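Side-chain contacts in DUF3299 domain-containing protein (Pseudomonas aeruginosa, PDB 4HSP), which is of unknown function but has a curled beta-sheet consistent with an OB-like fold: residues L6-L11 with F77-Y82; I55-P60 with Y135-S140; G84-V89 with S128-A133. All coordinates share one frame; numbering follows the deposited sequence.

From the N terminus, residues 6-11 follow the short strand 4-5 and meet the end of strand 73-80 in interaction 1, closing a long loop that contains helix 26-34, all of strand 55-68 and the beginning of strand 73-80. Interaction 2 opens within that loop, at 55-60, and ends at 135-140, so the two cross. They also touch, since Tyr135 OH probably hydrogen-bonds to Leu11 O. Interaction 3 begins just after interaction 1 has ended, joins 84-89 to 128-133, and lies wholly within the span of interaction 2. Interactions 2 and 3 fall on opposite sides of the chain's centre, both using strand 132-144. Together the three tie the N-terminal segment, the strands of the curled sheet and their connecting loops.

Interaction 1: residues L6-L11 with F77-Y82; sequences LTWSQL and FLLVPY. With EDO (1,2-ethanediol), chain D; EDO (1,2-ethanediol), chain C.
The indole of Trp8 lays one face over Pro81 and turns an edge to Leu79, where the N-terminal segment packs on the end of strand 73-80 in the probable OB-like barrel. The two side chains, Trp8 and Pro81, cross at about a right angle. Pro81 CB sits 3.5 Å from the centroid of the Trp8 five-membered ring and 3° off its normal, a CH-pi contact over the face, while Pro81 CG lies over the same face at 3.7 Å from Trp8 CD2. At the far end of the indole, Trp8 CH2 comes edge-on to Leu79 O at 3.4 Å. Leu79 has its CG anti to the backbone N (chi1 -172°), which places that branch point 4.0 Å from Trp8 CZ2. The buried NE1 of Trp8 is satisfied by Pro60 O of strand 55-68, a bond that would help set the rotation of the indole. Val98 of strand 98-102 and, from the second subunit, Leu23 also pack on Trp8. The Trp8 backbone is carried on a short 3-10 turn, 8-11, whose start is tied by Gln10: its OE1 accepts from Thr7 N at 2.9 Å, the donor tilted 34° from the carbonyl plane.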
loop_
_atom_site.group_PDB
_atom_site.type_symbol
_atom_site.label_atom_id
_atom_site.label_comp_id
_atom_site.label_asym_id
_atom_site.label_seq_id
_atom_site.Cartn_x
_atom_site.Cartn_y
_atom_site.Cartn_z
ATOM N N LEU A 6 -6.109 -15.923 -21.921
ATOM C CA LEU A 6 -6.379 -14.762 -22.756
ATOM C C LEU A 6 -5.362 -13.664 -22.495
ATOM O O LEU A 6 -4.718 -13.651 -21.450
ATOM C CB LEU A 6 -7.798 -14.218 -22.477
ATOM C CG LEU A 6 -9.005 -15.145 -22.757
ATOM C CD1 LEU A 6 -10.307 -14.402 -22.446
ATOM C CD2 LEU A 6 -9.004 -15.649 -24.199
ATOM N N THR A 7 -5.188 -12.766 -23.473
ATOM C CA THR A 7 -4.417 -11.534 -23.348
ATOM C C THR A 7 -5.454 -10.432 -23.414
ATOM O O THR A 7 -6.532 -10.661 -23.962
ATOM C CB THR A 7 -3.332 -11.405 -24.415
ATOM O OG1 THR A 7 -3.942 -11.145 -25.687
ATOM C CG2 THR A 7 -2.383 -12.613 -24.467
ATOM N N TRP A 8 -5.142 -9.223 -22.927
ATOM C CA TRP A 8 -6.096 -8.135 -23.017
ATOM C C TRP A 8 -6.393 -7.745 -24.459
ATOM O O TRP A 8 -7.511 -7.339 -24.729
ATOM C CB TRP A 8 -5.608 -6.935 -22.219
ATOM C CG TRP A 8 -5.784 -7.176 -20.751
ATOM C CD1 TRP A 8 -4.856 -7.685 -19.886
ATOM C CD2 TRP A 8 -7.017 -7.119 -20.030
ATOM N NE1 TRP A 8 -5.408 -7.818 -18.632
ATOM C CE2 TRP A 8 -6.728 -7.445 -18.685
ATOM C CE3 TRP A 8 -8.323 -6.731 -20.366
ATOM C CZ2 TRP A 8 -7.700 -7.396 -17.676
ATOM C CZ3 TRP A 8 -9.288 -6.699 -19.373
ATOM C CH2 TRP A 8 -8.978 -7.037 -18.047
ATOM N N SER A 9 -5.436 -7.915 -25.383
ATOM C CA SER A 9 -5.625 -7.575 -26.801
ATOM C C SER A 9 -6.628 -8.503 -27.494
ATOM O O SER A 9 -7.188 -8.098 -28.511
ATOM C CB SER A 9 -4.301 -7.582 -27.564
ATOM O OG SER A 9 -3.658 -8.841 -27.472
ATOM N N GLN A 10 -6.874 -9.731 -26.943
ATOM C CA GLN A 10 -7.843 -10.693 -27.499
ATOM C C GLN A 10 -9.289 -10.274 -27.142
ATOM O O GLN A 10 -10.252 -10.851 -27.657
ATOM C CB GLN A 10 -7.567 -12.111 -26.998
ATOM C CG GLN A 10 -6.309 -12.767 -27.561
ATOM C CD GLN A 10 -6.103 -14.120 -26.937
ATOM O OE1 GLN A 10 -5.366 -14.282 -25.970
ATOM N NE2 GLN A 10 -6.799 -15.115 -27.431
ATOM N N LEU A 11 -9.433 -9.245 -26.284
ATOM C CA LEU A 11 -10.733 -8.750 -25.861
ATOM C C LEU A 11 -11.166 -7.584 -26.737
ATOM O O LEU A 11 -12.281 -7.101 -26.587
ATOM C CB LEU A 11 -10.686 -8.357 -24.369
ATOM C CG LEU A 11 -11.115 -9.419 -23.346
ATOM C CD1 LEU A 11 -10.315 -10.742 -23.494
ATOM C CD2 LEU A 11 -11.032 -8.862 -21.952
ATOM N N PHE A 77 -15.595 -7.363 -8.101
ATOM C CA PHE A 77 -14.595 -6.395 -8.503
ATOM C C PHE A 77 -14.470 -6.255 -9.999
ATOM O O PHE A 77 -14.937 -7.110 -10.746
ATOM C CB PHE A 77 -13.228 -6.792 -7.916
ATOM C CG PHE A 77 -12.677 -8.124 -8.347
ATOM C CD1 PHE A 77 -11.873 -8.229 -9.481
ATOM C CD2 PHE A 77 -12.900 -9.267 -7.578
ATOM C CE1 PHE A 77 -11.310 -9.450 -9.850
ATOM C CE2 PHE A 77 -12.339 -10.489 -7.944
ATOM C CZ PHE A 77 -11.529 -10.571 -9.070
ATOM N N LEU A 78 -13.775 -5.183 -10.436
ATOM C CA LEU A 78 -13.394 -5.000 -11.837
ATOM C C LEU A 78 -11.963 -5.498 -12.007
ATOM O O LEU A 78 -11.098 -5.158 -11.197
ATOM C CB LEU A 78 -13.501 -3.535 -12.299
ATOM C CG LEU A 78 -14.836 -2.784 -12.123
ATOM C CD1 LEU A 78 -14.678 -1.307 -12.524
ATOM C CD2 LEU A 78 -16.007 -3.450 -12.913
ATOM N N LEU A 79 -11.732 -6.342 -13.026
ATOM C CA LEU A 79 -10.417 -6.797 -13.459
ATOM C C LEU A 79 -10.028 -5.877 -14.590
ATOM O O LEU A 79 -10.789 -5.687 -15.545
ATOM C CB LEU A 79 -10.408 -8.281 -13.891
ATOM C CG LEU A 79 -9.032 -8.887 -14.166
ATOM C CD1 LEU A 79 -8.178 -8.952 -12.845
ATOM C CD2 LEU A 79 -9.175 -10.249 -14.793
ATOM N N VAL A 80 -8.891 -5.214 -14.416
ATOM C CA VAL A 80 -8.359 -4.204 -15.330
ATOM C C VAL A 80 -6.893 -4.572 -15.680
ATOM O O VAL A 80 -6.234 -5.290 -14.905
ATOM C CB VAL A 80 -8.481 -2.791 -14.675
ATOM C CG1 VAL A 80 -9.950 -2.350 -14.570
ATOM C CG2 VAL A 80 -7.821 -2.781 -13.302
ATOM N N PRO A 81 -6.357 -4.062 -16.807
ATOM C CA PRO A 81 -4.988 -4.444 -17.200
ATOM C C PRO A 81 -3.879 -3.640 -16.502
ATOM O O PRO A 81 -2.698 -3.902 -16.730
ATOM C CB PRO A 81 -4.964 -4.188 -18.726
ATOM C CG PRO A 81 -6.294 -3.598 -19.080
ATOM C CD PRO A 81 -6.982 -3.197 -17.835
ATOM N N TYR A 82 -4.235 -2.630 -15.719
ATOM C CA TYR A 82 -3.219 -1.831 -15.068
ATOM C C TYR A 82 -3.704 -1.350 -13.728
ATOM O O TYR A 82 -4.909 -1.146 -13.515
ATOM C CB TYR A 82 -2.715 -0.655 -15.943
ATOM C CG TYR A 82 -3.785 0.177 -16.608
ATOM C CD1 TYR A 82 -4.238 -0.127 -17.882
ATOM C CD2 TYR A 82 -4.287 1.321 -15.996
ATOM C CE1 TYR A 82 -5.211 0.639 -18.509
ATOM C CE2 TYR A 82 -5.262 2.105 -16.619
ATOM C CZ TYR A 82 -5.714 1.761 -17.882
ATOM O OH TYR A 82 -6.672 2.508 -18.529
HETATM C C1 EDO D . -1.679 -16.922 -24.286
HETATM O O1 EDO D . -1.089 -18.166 -24.616
HETATM C C2 EDO D . -2.187 -16.229 -25.564
HETATM O O2 EDO D . -3.600 -16.334 -25.625
HETATM C C1 EDO C . -8.267 -18.794 -26.511
HETATM O O1 EDO C . -6.880 -18.396 -26.525
HETATM C C2 EDO C . -9.103 -18.129 -27.658
HETATM O O2 EDO C . -10.497 -18.447 -27.527
#

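Interaction 2: residues I55-P60 with Y135-S140; sequences IEAKLP and YRMQAS. With EDO (1,2-ethanediol), chain J; SO4 (sulfate ion), chain B.
The carboxylate of Glu56 brings its OE2 within 3.7 Å of Ser140 OG, a peripheral touch between the two segments. The Glu56 chain bends at chi2, and its other oxygen, OE1, is hydrogen-bonded to Thr120 OG1. The guanidinium of Arg136, earlier in 135-140, meets an ethanediol at its edge: Arg136 NE donates to O1 of that ethanediol at 3.1 Å, close to the guanidinium plane. The Tyr135 ring meets that of Phe121 with the planes about 30° apart, and its hydroxyl is hydrogen-bonded to Val49 N and Leu11 O.

Deeper in, selenomethionine 137 (Met137) makes the main contact. With CG anti to the backbone N (chi1 -173°), its chain reaches across to the 55-60 strand before bending at chi3, and only the terminal methyl CE touches Ala57, 3.6 Å from Ala57 CB and 3.3 Å from Ala57 O. No hydrogen bond joins the segments. Beside Ile55 and Glu56 a sulfate, probably from the crystallisation liquor, accepts from Glu56 N through its O2 at 3.1 Å and is also bound by Arg4 NH1.

The touching parts run 89° apart, consistent with strands that face each other across the interior of an OB-like barrel. Strands 115-118 and 120-122 pair with both of them, and Val98, Val117 and Phe121 pack around Met137 in the interior between.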
loop_
_atom_site.group_PDB
_atom_site.type_symbol
_atom_site.label_atom_id
_atom_site.label_comp_id
_atom_site.label_asym_id
_atom_site.label_seq_id
_atom_site.Cartn_x
_atom_site.Cartn_y
_atom_site.Cartn_z
ATOM N N ILE A 55 -16.933 -19.342 -22.614
ATOM C CA ILE A 55 -15.708 -20.147 -22.476
ATOM C C ILE A 55 -15.192 -20.128 -21.019
ATOM O O ILE A 55 -15.595 -19.277 -20.225
ATOM C CB ILE A 55 -14.595 -19.694 -23.489
ATOM C CG1 ILE A 55 -13.923 -18.368 -23.066
ATOM C CG2 ILE A 55 -15.094 -19.681 -24.966
ATOM C CD1 ILE A 55 -12.641 -18.101 -23.707
ATOM N N GLU A 56 -14.304 -21.079 -20.690
ATOM C CA GLU A 56 -13.566 -21.139 -19.428
ATOM C C GLU A 56 -12.284 -20.380 -19.724
ATOM O O GLU A 56 -11.504 -20.819 -20.562
ATOM C CB GLU A 56 -13.325 -22.611 -18.997
ATOM C CG GLU A 56 -13.402 -22.883 -17.501
ATOM C CD GLU A 56 -14.719 -22.562 -16.808
ATOM O OE1 GLU A 56 -15.790 -22.685 -17.449
ATOM O OE2 GLU A 56 -14.673 -22.209 -15.605
ATOM N N ALA A 57 -12.112 -19.194 -19.158
ATOM C CA ALA A 57 -10.948 -18.351 -19.488
ATOM C C ALA A 57 -10.066 -18.034 -18.283
ATOM O O ALA A 57 -10.465 -18.250 -17.147
ATOM C CB ALA A 57 -11.408 -17.055 -20.146
ATOM N N LYS A 58 -8.859 -17.534 -18.552
ATOM C CA LYS A 58 -7.846 -17.152 -17.565
ATOM C C LYS A 58 -7.215 -15.844 -18.061
ATOM O O LYS A 58 -6.716 -15.758 -19.186
ATOM C CB LYS A 58 -6.834 -18.297 -17.421
ATOM C CG LYS A 58 -5.642 -18.052 -16.521
ATOM C CD LYS A 58 -4.585 -19.101 -16.849
ATOM C CE LYS A 58 -3.472 -19.168 -15.844
ATOM N NZ LYS A 58 -2.441 -20.143 -16.271
ATOM N N LEU A 59 -7.294 -14.813 -17.253
ATOM C CA LEU A 59 -6.787 -13.506 -17.649
ATOM C C LEU A 59 -5.994 -12.857 -16.509
ATOM O O LEU A 59 -6.408 -13.000 -15.350
ATOM C CB LEU A 59 -8.024 -12.666 -18.013
ATOM C CG LEU A 59 -7.901 -11.342 -18.740
ATOM C CD1 LEU A 59 -7.152 -11.461 -20.074
ATOM C CD2 LEU A 59 -9.297 -10.791 -18.981
ATOM N N PRO A 60 -4.838 -12.179 -16.786
ATOM C CA PRO A 60 -4.111 -11.500 -15.687
ATOM C C PRO A 60 -4.589 -10.053 -15.525
ATOM O O PRO A 60 -5.100 -9.447 -16.472
ATOM C CB PRO A 60 -2.663 -11.559 -16.164
ATOM C CG PRO A 60 -2.789 -11.455 -17.683
ATOM C CD PRO A 60 -4.165 -11.936 -18.085
ATOM N N TYR A 135 -17.656 -7.386 -20.524
ATOM C CA TYR A 135 -17.386 -8.762 -20.125
ATOM C C TYR A 135 -17.663 -9.011 -18.659
ATOM O O TYR A 135 -17.507 -8.114 -17.830
ATOM C CB TYR A 135 -15.916 -9.130 -20.417
ATOM C CG TYR A 135 -15.520 -8.923 -21.861
ATOM C CD1 TYR A 135 -15.995 -9.765 -22.865
ATOM C CD2 TYR A 135 -14.717 -7.843 -22.239
ATOM C CE1 TYR A 135 -15.641 -9.574 -24.202
ATOM C CE2 TYR A 135 -14.363 -7.641 -23.576
ATOM C CZ TYR A 135 -14.822 -8.515 -24.552
ATOM O OH TYR A 135 -14.478 -8.340 -25.868
ATOM N N ARG A 136 -18.050 -10.258 -18.347
ATOM C CA ARG A 136 -18.309 -10.741 -16.994
ATOM C C ARG A 136 -17.599 -12.084 -16.777
ATOM O O ARG A 136 -17.351 -12.839 -17.725
ATOM C CB ARG A 136 -19.821 -10.883 -16.711
ATOM C CG ARG A 136 -20.620 -9.599 -16.693
ATOM C CD ARG A 136 -22.077 -9.913 -16.530
ATOM N NE ARG A 136 -22.503 -9.783 -15.137
ATOM C CZ ARG A 136 -23.453 -8.952 -14.717
ATOM N NH1 ARG A 136 -24.105 -8.182 -15.585
ATOM N NH2 ARG A 136 -23.767 -8.893 -13.430
HETATM N N MSE A 137 -17.299 -12.385 -15.520
HETATM C CA MSE A 137 -16.649 -13.627 -15.129
HETATM C C MSE A 137 -17.106 -14.061 -13.734
HETATM O O MSE A 137 -17.191 -13.259 -12.800
HETATM C CB MSE A 137 -15.130 -13.450 -15.173
HETATM C CG MSE A 137 -14.311 -14.700 -14.949
HETATM SE SE MSE A 137 -12.568 -14.449 -15.830
HETATM C CE MSE A 137 -12.706 -15.875 -16.964
ATOM N N GLN A 138 -17.435 -15.337 -13.625
ATOM C CA GLN A 138 -17.755 -16.009 -12.386
ATOM C C GLN A 138 -16.500 -16.798 -12.102
ATOM O O GLN A 138 -16.250 -17.819 -12.745
ATOM C CB GLN A 138 -19.025 -16.865 -12.536
ATOM C CG GLN A 138 -19.502 -17.509 -11.237
ATOM C CD GLN A 138 -19.893 -16.508 -10.171
ATOM O OE1 GLN A 138 -20.670 -15.578 -10.413
ATOM N NE2 GLN A 138 -19.372 -16.695 -8.959
ATOM N N ALA A 139 -15.633 -16.239 -11.271
ATOM C CA ALA A 139 -14.340 -16.830 -10.989
ATOM C C ALA A 139 -14.411 -18.115 -10.135
ATOM O O ALA A 139 -15.140 -18.181 -9.138
ATOM C CB ALA A 139 -13.436 -15.815 -10.316
ATOM N N SER A 140 -13.609 -19.119 -10.552
ATOM C CA SER A 140 -13.343 -20.408 -9.906
ATOM C C SER A 140 -12.095 -20.273 -9.035
ATOM O O SER A 140 -11.965 -20.955 -8.010
ATOM C CB SER A 140 -13.085 -21.503 -10.952
ATOM O OG SER A 140 -13.905 -21.436 -12.107
HETATM C C1 EDO J . -21.340 -12.119 -12.991
HETATM O O1 EDO J . -20.352 -11.129 -13.318
HETATM C C2 EDO J . -20.911 -13.560 -13.411
HETATM O O2 EDO J . -21.348 -13.837 -14.741
HETATM S S SO4 B . -14.854 -24.095 -23.371
HETATM O O1 SO4 B . -14.472 -24.871 -22.187
HETATM O O2 SO4 B . -14.135 -22.840 -23.266
HETATM O O3 SO4 B . -14.435 -24.733 -24.625
HETATM O O4 SO4 B . -16.306 -23.894 -23.358
#

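Interaction 3: residues G84-V89 with S128-A133; sequences GACIHV and SELAAA
Cys86 directs its side chain at the turn that holds Leu130 and Ala131. Its CB rests on the branched part of Leu130, 3.8 Å from Leu130 CG and 4.2 Å from Leu130 CD2. One bond further out, SG is set beside the backbone N (chi1 -51°), which carries it past the leucine to Ala131, where Cys86 SG lies 4.1 Å from Ala131 CB. The cysteine thus touches two successive residues, CB on one and sulfur on the next, and the contact is apolar throughout. The Leu130 side chain also packs on Val64 and Leu66 of strand 55-68, with Ala71 of the third subunit close by. Ala131 is backed by Leu78 and Ile97.

In the probable OB-like barrel this places the loop between strands 73-80 and 98-102 against the hairpin turn joining strand 126-127 to strand 132-144. The turn is held by Ser128, whose OG donates to Ala131 O at 2.7 Å, in the carbonyl plane and on a lone pair, with a C=O...donor angle of 133°. On the other side, the loop folds back round Gly84, whose O accepts from both Ile87 N (2.9 Å) and His88 N (2.8 Å); Gly84 and Cys86 both have positive phi, in keeping with the tight turn. Beyond Cys86, Ile87 lays CG2 over one face of the His88 ring, 3.8 Å above its plane, and that imidazole in turn meets the ring of Tyr112 of the second subunit, their planes at about 55°.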
loop_
_atom_site.group_PDB
_atom_site.type_symbol
_atom_site.label_atom_id
_atom_site.label_comp_id
_atom_site.label_asym_id
_atom_site.label_seq_id
_atom_site.Cartn_x
_atom_site.Cartn_y
_atom_site.Cartn_z
ATOM N N GLY A 84 -4.352 1.065 -10.674
ATOM C CA GLY A 84 -4.824 2.438 -10.553
ATOM C C GLY A 84 -6.010 2.803 -11.418
ATOM O O GLY A 84 -6.604 3.865 -11.212
ATOM N N ALA A 85 -6.354 1.941 -12.399
ATOM C CA ALA A 85 -7.479 2.140 -13.312
ATOM C C ALA A 85 -8.720 2.433 -12.523
ATOM O O ALA A 85 -9.020 1.692 -11.583
ATOM C CB ALA A 85 -7.685 0.910 -14.168
ATOM N N CYS A 86 -9.374 3.581 -12.847
ATOM C CA CYS A 86 -10.603 4.166 -12.287
ATOM C C CYS A 86 -10.327 5.031 -11.086
ATOM O O CYS A 86 -11.179 5.841 -10.741
ATOM C CB CYS A 86 -11.660 3.112 -11.961
ATOM S SG CYS A 86 -12.017 1.971 -13.322
ATOM N N ILE A 87 -9.166 4.867 -10.435
ATOM C CA ILE A 87 -8.823 5.578 -9.200
ATOM C C ILE A 87 -7.796 6.682 -9.431
ATOM O O ILE A 87 -8.081 7.842 -9.142
ATOM C CB ILE A 87 -8.316 4.545 -8.145
ATOM C CG1 ILE A 87 -9.426 3.527 -7.780
ATOM C CG2 ILE A 87 -7.718 5.212 -6.898
ATOM C CD1 ILE A 87 -9.126 2.153 -8.276
ATOM N N HIS A 88 -6.602 6.320 -9.896
ATOM C CA HIS A 88 -5.503 7.257 -10.107
ATOM C C HIS A 88 -5.455 7.799 -11.534
ATOM O O HIS A 88 -4.961 8.903 -11.748
ATOM C CB HIS A 88 -4.167 6.603 -9.725
ATOM C CG HIS A 88 -4.067 6.281 -8.259
ATOM N ND1 HIS A 88 -3.635 5.037 -7.819
ATOM C CD2 HIS A 88 -4.354 7.050 -7.182
ATOM C CE1 HIS A 88 -3.671 5.094 -6.501
ATOM N NE2 HIS A 88 -4.111 6.284 -6.074
ATOM N N VAL A 89 -5.992 7.048 -12.487
ATOM C CA VAL A 89 -6.095 7.417 -13.898
ATOM C C VAL A 89 -7.520 7.115 -14.356
ATOM O O VAL A 89 -8.174 6.292 -13.708
ATOM C CB VAL A 89 -5.050 6.657 -14.786
ATOM C CG1 VAL A 89 -3.619 7.168 -14.563
ATOM C CG2 VAL A 89 -5.143 5.144 -14.593
ATOM N N SER A 128 -21.341 -0.125 -13.424
ATOM C CA SER A 128 -21.094 0.410 -12.093
ATOM C C SER A 128 -20.921 1.890 -12.276
ATOM O O SER A 128 -20.742 2.346 -13.410
ATOM C CB SER A 128 -19.888 -0.251 -11.420
ATOM O OG SER A 128 -18.657 -0.035 -12.087
ATOM N N GLU A 129 -21.010 2.652 -11.198
ATOM C CA GLU A 129 -20.854 4.098 -11.278
ATOM C C GLU A 129 -19.385 4.454 -11.628
ATOM O O GLU A 129 -19.110 5.518 -12.192
ATOM C CB GLU A 129 -21.288 4.720 -9.955
ATOM C CG GLU A 129 -21.867 6.114 -10.061
ATOM C CD GLU A 129 -22.470 6.574 -8.748
ATOM O OE1 GLU A 129 -23.455 5.944 -8.295
ATOM O OE2 GLU A 129 -21.926 7.529 -8.145
ATOM N N LEU A 130 -18.470 3.530 -11.318
ATOM C CA LEU A 130 -17.035 3.616 -11.521
ATOM C C LEU A 130 -16.666 3.398 -12.968
ATOM O O LEU A 130 -15.758 4.065 -13.456
ATOM C CB LEU A 130 -16.349 2.559 -10.641
ATOM C CG LEU A 130 -14.938 2.844 -10.123
ATOM C CD1 LEU A 130 -14.844 4.192 -9.380
ATOM C CD2 LEU A 130 -14.505 1.746 -9.193
ATOM N N ALA A 131 -17.315 2.424 -13.643
ATOM C CA ALA A 131 -17.048 2.073 -15.030
ATOM C C ALA A 131 -18.022 1.030 -15.567
ATOM O O ALA A 131 -18.569 0.233 -14.817
ATOM C CB ALA A 131 -15.630 1.540 -15.160
ATOM N N ALA A 132 -18.196 1.017 -16.891
ATOM C CA ALA A 132 -18.968 0.027 -17.620
ATOM C C ALA A 132 -18.010 -1.036 -18.152
ATOM O O ALA A 132 -16.882 -0.705 -18.529
ATOM C CB ALA A 132 -19.718 0.685 -18.765
ATOM N N ALA A 133 -18.451 -2.314 -18.176
ATOM C CA ALA A 133 -17.684 -3.444 -18.698
ATOM C C ALA A 133 -18.523 -4.173 -19.738
ATOM O O ALA A 133 -19.753 -4.171 -19.637
ATOM C CB ALA A 133 -17.275 -4.383 -17.569
#